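Local coordinates for Low molecular weight phosphotyrosine protein phosphatase (Vibrio cholerae, PDB 6U1P), which probably removes phosphate from phosphotyrosine in proteins, acting as a low molecular weight protein tyrosine phosphatase, at residues Ser7-Cys12 / Arg40-Leu45; Leu16-Met21 / Lys121-Pro126. One frame throughout, in Å; residues are numbered along the deposited sequence.

Contact 1: Ser7-Cys12 / Arg40-Leu45; sequences SVLVVC and RSAGTL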
ATOM      1  N   SER B   7     -30.319  -9.846   5.408  1.00 73.45           N
ATOM      2  CA  SER B   7     -29.278  -8.962   5.908  1.00 69.29           C
ATOM      3  C   SER B   7     -27.967  -9.734   6.004  1.00 70.23           C
ATOM      4  O   SER B   7     -27.906 -10.798   6.632  1.00 58.86           O
ATOM      5  CB  SER B   7     -29.667  -8.384   7.270  1.00 70.66           C
ATOM      6  OG  SER B   7     -28.729  -7.404   7.693  1.00 66.64           O
ATOM      7  N   VAL B   8     -26.930  -9.210   5.351  1.00 60.67           N
ATOM      8  CA  VAL B   8     -25.626  -9.855   5.275  1.00 60.31           C
ATOM      9  C   VAL B   8     -24.582  -8.862   5.769  1.00 55.63           C
ATOM     10  O   VAL B   8     -24.570  -7.704   5.341  1.00 56.72           O
ATOM     11  CB  VAL B   8     -25.322 -10.316   3.832  1.00 61.74           C
ATOM     12  CG1 VAL B   8     -23.846 -10.579   3.626  1.00 52.64           C
ATOM     13  CG2 VAL B   8     -26.126 -11.546   3.501  1.00 64.97           C
ATOM     14  N   LEU B   9     -23.698  -9.314   6.647  1.00 56.93           N
ATOM     15  CA  LEU B   9     -22.587  -8.498   7.109  1.00 55.46           C
ATOM     16  C   LEU B   9     -21.269  -9.171   6.725  1.00 56.23           C
ATOM     17  O   LEU B   9     -21.136 -10.393   6.841  1.00 59.03           O
ATOM     18  CB  LEU B   9     -22.694  -8.292   8.613  1.00 55.78           C
ATOM     19  CG  LEU B   9     -21.515  -7.603   9.283  1.00 54.00           C
ATOM     20  CD1 LEU B   9     -21.413  -6.162   8.830  1.00 49.81           C
ATOM     21  CD2 LEU B   9     -21.670  -7.722  10.803  1.00 59.04           C
ATOM     22  N   VAL B  10     -20.306  -8.381   6.240  1.00 57.56           N
ATOM     23  CA  VAL B  10     -18.970  -8.866   5.881  1.00 57.81           C
ATOM     24  C   VAL B  10     -17.936  -8.149   6.749  1.00 56.99           C
ATOM     25  O   VAL B  10     -18.020  -6.934   6.961  1.00 52.76           O
ATOM     26  CB  VAL B  10     -18.644  -8.653   4.379  1.00 55.81           C
ATOM     27  CG1 VAL B  10     -19.426  -9.601   3.496  1.00 51.31           C
ATOM     28  CG2 VAL B  10     -18.966  -7.240   3.955  1.00 63.96           C
ATOM     29  N   VAL B  11     -16.948  -8.897   7.239  1.00 56.61           N
ATOM     30  CA  VAL B  11     -16.072  -8.422   8.302  1.00 56.97           C
ATOM     31  C   VAL B  11     -14.633  -8.778   7.978  1.00 60.61           C
ATOM     32  O   VAL B  11     -14.321  -9.938   7.682  1.00 65.34           O
ATOM     33  CB  VAL B  11     -16.458  -9.038   9.661  1.00 62.66           C
ATOM     34  CG1 VAL B  11     -15.443  -8.647  10.744  1.00 55.98           C
ATOM     35  CG2 VAL B  11     -17.864  -8.646  10.059  1.00 56.15           C
ATOM     36  N   CYS B  12     -13.760  -7.781   8.020  1.00 56.32           N
ATOM     37  CA  CYS B  12     -12.323  -8.021   8.034  1.00 58.53           C
ATOM     38  C   CYS B  12     -11.733  -7.383   9.293  1.00 58.92           C
ATOM     39  O   CYS B  12     -12.500  -7.091  10.206  1.00 60.54           O
ATOM     40  CB  CYS B  12     -11.735  -7.581   6.696  1.00 56.58           C
ATOM     41  SG  CYS B  12     -11.832  -5.781   6.347  1.00 51.83           S
ATOM     42  N   ARG B  40     -23.836  -4.977   4.519  1.00 54.66           N
ATOM     43  CA  ARG B  40     -22.927  -4.007   5.118  1.00 51.75           C
ATOM     44  C   ARG B  40     -21.619  -4.711   5.450  1.00 46.51           C
ATOM     45  O   ARG B  40     -21.466  -5.928   5.274  1.00 46.63           O
ATOM     46  CB  ARG B  40     -23.451  -3.358   6.408  1.00 57.24           C
ATOM     47  CG  ARG B  40     -24.819  -2.761   6.324  1.00 72.01           C
ATOM     48  CD  ARG B  40     -24.896  -1.663   5.284  1.00 84.36           C
ATOM     49  NE  ARG B  40     -25.951  -2.015   4.342  1.00 99.11           N
ATOM     50  CZ  ARG B  40     -26.556  -1.178   3.504  1.00104.75           C
ATOM     51  NH1 ARG B  40     -26.211   0.100   3.443  1.00101.53           N
ATOM     52  NH2 ARG B  40     -27.510  -1.644   2.714  1.00107.97           N
ATOM     53  N   SER B  41     -20.677  -3.924   5.948  1.00 42.63           N
ATOM     54  CA  SER B  41     -19.359  -4.403   6.306  1.00 45.67           C
ATOM     55  C   SER B  41     -18.940  -3.751   7.617  1.00 46.19           C
ATOM     56  O   SER B  41     -19.472  -2.713   8.021  1.00 48.80           O
ATOM     57  CB  SER B  41     -18.331  -4.105   5.209  1.00 41.90           C
ATOM     58  OG  SER B  41     -18.133  -2.718   5.087  1.00 44.72           O
ATOM     59  N   ALA B  42     -17.973  -4.380   8.281  1.00 47.33           N
ATOM     60  CA  ALA B  42     -17.491  -3.908   9.575  1.00 49.85           C
ATOM     61  C   ALA B  42     -16.140  -4.553   9.854  1.00 52.58           C
ATOM     62  O   ALA B  42     -15.772  -5.560   9.238  1.00 49.57           O
ATOM     63  CB  ALA B  42     -18.490  -4.218  10.702  1.00 46.53           C
ATOM     64  N   GLY B  43     -15.413  -3.975  10.807  1.00 54.67           N
ATOM     65  CA  GLY B  43     -14.113  -4.482  11.213  1.00 55.88           C
ATOM     66  C   GLY B  43     -14.173  -4.997  12.640  1.00 59.87           C
ATOM     67  O   GLY B  43     -15.031  -4.585  13.426  1.00 61.38           O
ATOM     68  N   THR B  44     -13.300  -5.956  12.960  1.00 62.77           N
ATOM     69  CA  THR B  44     -13.242  -6.416  14.340  1.00 64.62           C
ATOM     70  C   THR B  44     -12.583  -5.380  15.247  1.00 66.60           C
ATOM     71  O   THR B  44     -12.909  -5.313  16.434  1.00 72.83           O
ATOM     72  CB  THR B  44     -12.525  -7.774  14.437  1.00 64.88           C
ATOM     73  OG1 THR B  44     -11.256  -7.724  13.774  1.00 63.23           O
ATOM     74  CG2 THR B  44     -13.373  -8.896  13.823  1.00 55.67           C
ATOM     75  N   LEU B  45     -11.684  -4.553  14.719  1.00 66.34           N
ATOM     76  CA  LEU B  45     -10.875  -3.660  15.543  1.00 73.68           C
ATOM     77  C   LEU B  45     -11.217  -2.202  15.262  1.00 77.92           C
ATOM     78  O   LEU B  45     -11.378  -1.807  14.104  1.00 75.12           O
ATOM     79  CB  LEU B  45      -9.388  -3.942  15.328  1.00 78.83           C
ATOM     80  CG  LEU B  45      -8.324  -3.296  16.220  1.00 83.90           C
ATOM     81  CD1 LEU B  45      -7.937  -1.877  15.803  1.00 84.47           C
ATOM     82  CD2 LEU B  45      -8.836  -3.292  17.667  1.00 84.79           C
TER

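Contact 2: Leu16-Met21 / Lys121-Pro126; sequences LCRSPM and KEVPDP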
ATOM      1  N   LEU B  16     -11.209  -1.601   6.332  1.00 46.42           N
ATOM      2  CA  LEU B  16     -10.573  -0.635   5.448  1.00 51.76           C
ATOM      3  C   LEU B  16     -10.420  -1.103   4.006  1.00 53.97           C
ATOM      4  O   LEU B  16     -10.392  -0.260   3.102  1.00 47.58           O
ATOM      5  CB  LEU B  16      -9.178  -0.253   5.978  1.00 55.64           C
ATOM      6  CG  LEU B  16      -9.120   0.362   7.385  1.00 63.27           C
ATOM      7  CD1 LEU B  16      -7.695   0.816   7.784  1.00 59.62           C
ATOM      8  CD2 LEU B  16     -10.113   1.522   7.478  1.00 56.76           C
ATOM      9  N   CYS B  17     -10.282  -2.409   3.764  1.00 50.77           N
ATOM     10  CA  CYS B  17      -9.960  -2.892   2.426  1.00 53.52           C
ATOM     11  C   CYS B  17     -10.895  -4.028   2.003  1.00 56.05           C
ATOM     12  O   CYS B  17     -11.813  -3.821   1.189  1.00 47.36           O
ATOM     13  CB  CYS B  17      -8.494  -3.354   2.365  1.00 61.61           C
ATOM     14  SG  CYS B  17      -7.237  -2.048   2.764  1.00 76.22           S
ATOM     15  N   ARG B  18     -10.653  -5.219   2.567  1.00 41.85           N
ATOM     16  CA  ARG B  18     -11.319  -6.446   2.146  1.00 49.58           C
ATOM     17  C   ARG B  18     -12.836  -6.375   2.333  1.00 49.77           C
ATOM     18  O   ARG B  18     -13.598  -6.593   1.382  1.00 53.04           O
ATOM     19  CB  ARG B  18     -10.729  -7.638   2.914  1.00 49.35           C
ATOM     20  CG  ARG B  18      -9.360  -8.092   2.397  1.00 46.97           C
ATOM     21  CD  ARG B  18      -8.766  -9.223   3.247  1.00 40.44           C
ATOM     22  NE  ARG B  18      -8.486  -8.759   4.597  1.00 48.71           N
ATOM     23  CZ  ARG B  18      -8.065  -9.526   5.594  1.00 56.11           C
ATOM     24  NH1 ARG B  18      -7.856 -10.831   5.398  1.00 57.95           N
ATOM     25  NH2 ARG B  18      -7.843  -8.976   6.784  1.00 50.58           N
ATOM     26  N   SER B  19     -13.301  -6.116   3.563  1.00 40.28           N
ATOM     27  CA  SER B  19     -14.752  -6.189   3.751  1.00 47.87           C
ATOM     28  C   SER B  19     -15.478  -5.068   2.988  1.00 48.26           C
ATOM     29  O   SER B  19     -16.543  -5.337   2.416  1.00 49.82           O
ATOM     30  CB  SER B  19     -15.143  -6.228   5.244  1.00 43.21           C
ATOM     31  OG  SER B  19     -14.643  -5.138   6.008  1.00 43.89           O
ATOM     32  N   PRO B  20     -14.955  -3.827   2.918  1.00 40.77           N
ATOM     33  CA  PRO B  20     -15.640  -2.821   2.076  1.00 41.37           C
ATOM     34  C   PRO B  20     -15.653  -3.201   0.607  1.00 42.34           C
ATOM     35  O   PRO B  20     -16.649  -2.956  -0.094  1.00 42.37           O
ATOM     36  CB  PRO B  20     -14.824  -1.537   2.300  1.00 36.50           C
ATOM     37  CG  PRO B  20     -14.017  -1.774   3.492  1.00 46.16           C
ATOM     38  CD  PRO B  20     -13.775  -3.242   3.587  1.00 41.07           C
ATOM     39  N   MET B  21     -14.576  -3.826   0.125  1.00 38.36           N
ATOM     40  CA  MET B  21     -14.588  -4.346  -1.240  1.00 40.74           C
ATOM     41  C   MET B  21     -15.712  -5.359  -1.448  1.00 43.52           C
ATOM     42  O   MET B  21     -16.437  -5.302  -2.446  1.00 43.38           O
ATOM     43  CB  MET B  21     -13.237  -4.969  -1.564  1.00 40.08           C
ATOM     44  CG  MET B  21     -12.180  -3.910  -1.916  1.00 42.30           C
ATOM     45  SD  MET B  21     -10.617  -4.664  -2.414  1.00 54.03           S
ATOM     46  CE  MET B  21      -9.642  -4.460  -0.945  1.00 56.37           C
ATOM     47  N   LYS B 121      -8.961 -20.570   0.943  1.00 76.67           N
ATOM     48  CA  LYS B 121     -10.041 -20.475   1.912  1.00 75.95           C
ATOM     49  C   LYS B 121     -10.119 -19.136   2.631  1.00 72.35           C
ATOM     50  O   LYS B 121     -11.199 -18.783   3.107  1.00 71.04           O
ATOM     51  CB  LYS B 121      -9.916 -21.587   2.964  1.00 83.75           C
ATOM     52  N   GLU B 122      -9.024 -18.383   2.706  1.00 70.99           N
ATOM     53  CA  GLU B 122      -8.996 -17.052   3.297  1.00 70.52           C
ATOM     54  C   GLU B 122      -8.519 -16.056   2.245  1.00 68.90           C
ATOM     55  O   GLU B 122      -7.648 -16.386   1.436  1.00 69.79           O
ATOM     56  CB  GLU B 122      -8.067 -17.014   4.521  1.00 71.01           C
ATOM     57  CG  GLU B 122      -8.236 -18.203   5.475  1.00 77.07           C
ATOM     58  CD  GLU B 122      -7.125 -18.312   6.511  1.00 79.84           C
ATOM     59  OE1 GLU B 122      -6.926 -17.359   7.291  1.00 81.72           O
ATOM     60  OE2 GLU B 122      -6.452 -19.359   6.549  1.00 86.72           O
ATOM     61  N   VAL B 123      -9.079 -14.853   2.238  1.00 66.68           N
ATOM     62  CA  VAL B 123      -8.557 -13.760   1.411  1.00 64.31           C
ATOM     63  C   VAL B 123      -7.476 -13.049   2.231  1.00 66.87           C
ATOM     64  O   VAL B 123      -7.783 -12.517   3.310  1.00 71.20           O
ATOM     65  CB  VAL B 123      -9.656 -12.800   0.934  1.00 64.73           C
ATOM     66  CG1 VAL B 123     -10.773 -13.553   0.210  1.00 57.43           C
ATOM     67  CG2 VAL B 123     -10.268 -12.065   2.050  1.00 71.08           C
ATOM     68  N   PRO B 124      -6.223 -13.097   1.811  1.00 62.88           N
ATOM     69  CA  PRO B 124      -5.154 -12.512   2.626  1.00 63.81           C
ATOM     70  C   PRO B 124      -5.183 -10.986   2.648  1.00 58.28           C
ATOM     71  O   PRO B 124      -5.624 -10.325   1.706  1.00 57.69           O
ATOM     72  CB  PRO B 124      -3.879 -13.049   1.965  1.00 69.47           C
ATOM     73  CG  PRO B 124      -4.283 -13.307   0.544  1.00 71.24           C
ATOM     74  CD  PRO B 124      -5.721 -13.740   0.588  1.00 64.80           C
ATOM     75  N   ASP B 125      -4.681 -10.443   3.749  1.00 59.51           N
ATOM     76  CA  ASP B 125      -4.689  -9.012   4.047  1.00 61.24           C
ATOM     77  C   ASP B 125      -3.731  -8.237   3.146  1.00 60.31           C
ATOM     78  O   ASP B 125      -2.519  -8.488   3.187  1.00 66.30           O
ATOM     79  CB  ASP B 125      -4.305  -8.832   5.516  1.00 61.27           C
ATOM     80  CG  ASP B 125      -4.254  -7.384   5.934  1.00 61.71           C
ATOM     81  OD1 ASP B 125      -3.804  -7.115   7.059  1.00 64.48           O
ATOM     82  OD2 ASP B 125      -4.682  -6.510   5.154  1.00 65.66           O
ATOM     83  N   PRO B 126      -4.193  -7.338   2.276  1.00 73.96           N
ATOM     84  CA  PRO B 126      -3.304  -6.665   1.346  1.00 63.42           C
ATOM     85  C   PRO B 126      -2.353  -5.736   2.092  1.00 67.18           C
ATOM     86  O   PRO B 126      -1.275  -5.563   1.681  1.00 66.77           O
ATOM     87  CB  PRO B 126      -4.249  -5.822   0.504  1.00 68.10           C
ATOM     88  CG  PRO B 126      -5.596  -6.396   0.763  1.00 75.95           C
ATOM     89  CD  PRO B 126      -5.547  -6.878   2.188  1.00 76.43           C
TER

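Contact 1: Ser7-Cys12 / Arg40-Leu45
V8, V10 and C12 pair through their backbones with R40, A42 and T44, holding two parallel strands together with five hydrogen bonds. R40 N and A42 N donate to V8 O and V10 O, while V10 N and C12 N donate to R40 O and A42 O. T44 N reaches C12 O at 3.1 Å and carries the pairing one residue past strand 37-43. Four carbonyls also receive a CA-H, the closest being V10 O, 2.9 Å from S41 CA, and A42 O, 3.0 Å from V11 CA.

Apolar contacts line both faces. On that of L9, V11 and A42, L9 holds CG anti to its backbone N (chi1 173°), and CD1 leans across to A42 CB at 4.0 Å. V11 CG1 meets T44 CG2 at 3.7 Å, the two side chains crossing at about a right angle against L97 of helix 91-100. On the opposite face V10 CG2 presses on S41 CB at a tight 3.4 Å, while S41 OG bonds to E23 and N15. L26 of helix 18-32 packs on V10. These are the paired strands of a beta-alpha-beta unit, and strand 6-12 ends at C12, the predicted nucleophile at the head of the family's phosphate-binding P-loop.

Contact 2: Leu16-Met21 / Lys121-Pro126
R18 reaches across to the backbone of V123, P124 and D125, and its guanidinium supplies the hydrogen bond that joins the two segments. NH1 donates to V123 O at 2.7 Å, with an N-H...O angle of 151°. The carbonyl oxygen lies at the edge of the guanidinium, almost in its plane, and its C=O points nearly straight at the nitrogen. NH1 also forms a salt bridge with D90, so this one nitrogen holds both a neutral and an anionic acceptor. NH2 bonds to a bound glycerol, probably from the crystallisation liquor. NE too is satisfied, by a partner outside the two segments.

The flat group is also covered from above. D125 CA sits 3.7 Å over the centre of one face. The carboxylate is turned nearly parallel to the guanidinium, but D125 OD2 stays 4.3 Å from R18 NH2 and well out of its plane, so the charges are merely neighbours. OD2 instead accepts from the backbone N of Y127, capping the start of helix 126-152.

With chi2 extended (176°), R18 CD comes within 3.4 Å of V123 CG2, while CG packs 4.0 Å from P126 CD; the bend at chi3 (-65°) turns the guanidinium to the backbone of V123 and D125. C17 and P126 touch loosely, and F134 of the second subunit packs on both. C17 stands at the N-cap of helix 18-32, and its O accepts from M21 N at 3.0 Å.

R18 and D125 are predicted active-site residues. Fixed through NH1 by V123 and D90, the arginine probably leaves NH2 for a ligand; the glycerol there marks the pocket in which, as in relatives, R18 probably binds phosphate. The D125 carboxylate, held by Y127 N, lies beside it, consistent with the predicted proton donor.

The centres of contacts 1 and 2 lie 11 Å apart, and the two touch through S19, whose OG is 2.9 Å from C12 SG. Along the chain the segments alternate: strand 6-12 leads into helix 18-32, strand 37-43 follows, and 121-126 comes much later and runs into the start of helix 126-152. Contact 1 thus joins the two strands of the beta-alpha-beta unit within the parallel sheet, while contact 2 ties the start of its helix to the distant loop. The arrangement brings the side chain of the predicted nucleophile C12 to about 4 Å from that of R18 and about 7 Å from that of D125, consistent with one active site built from both contacts.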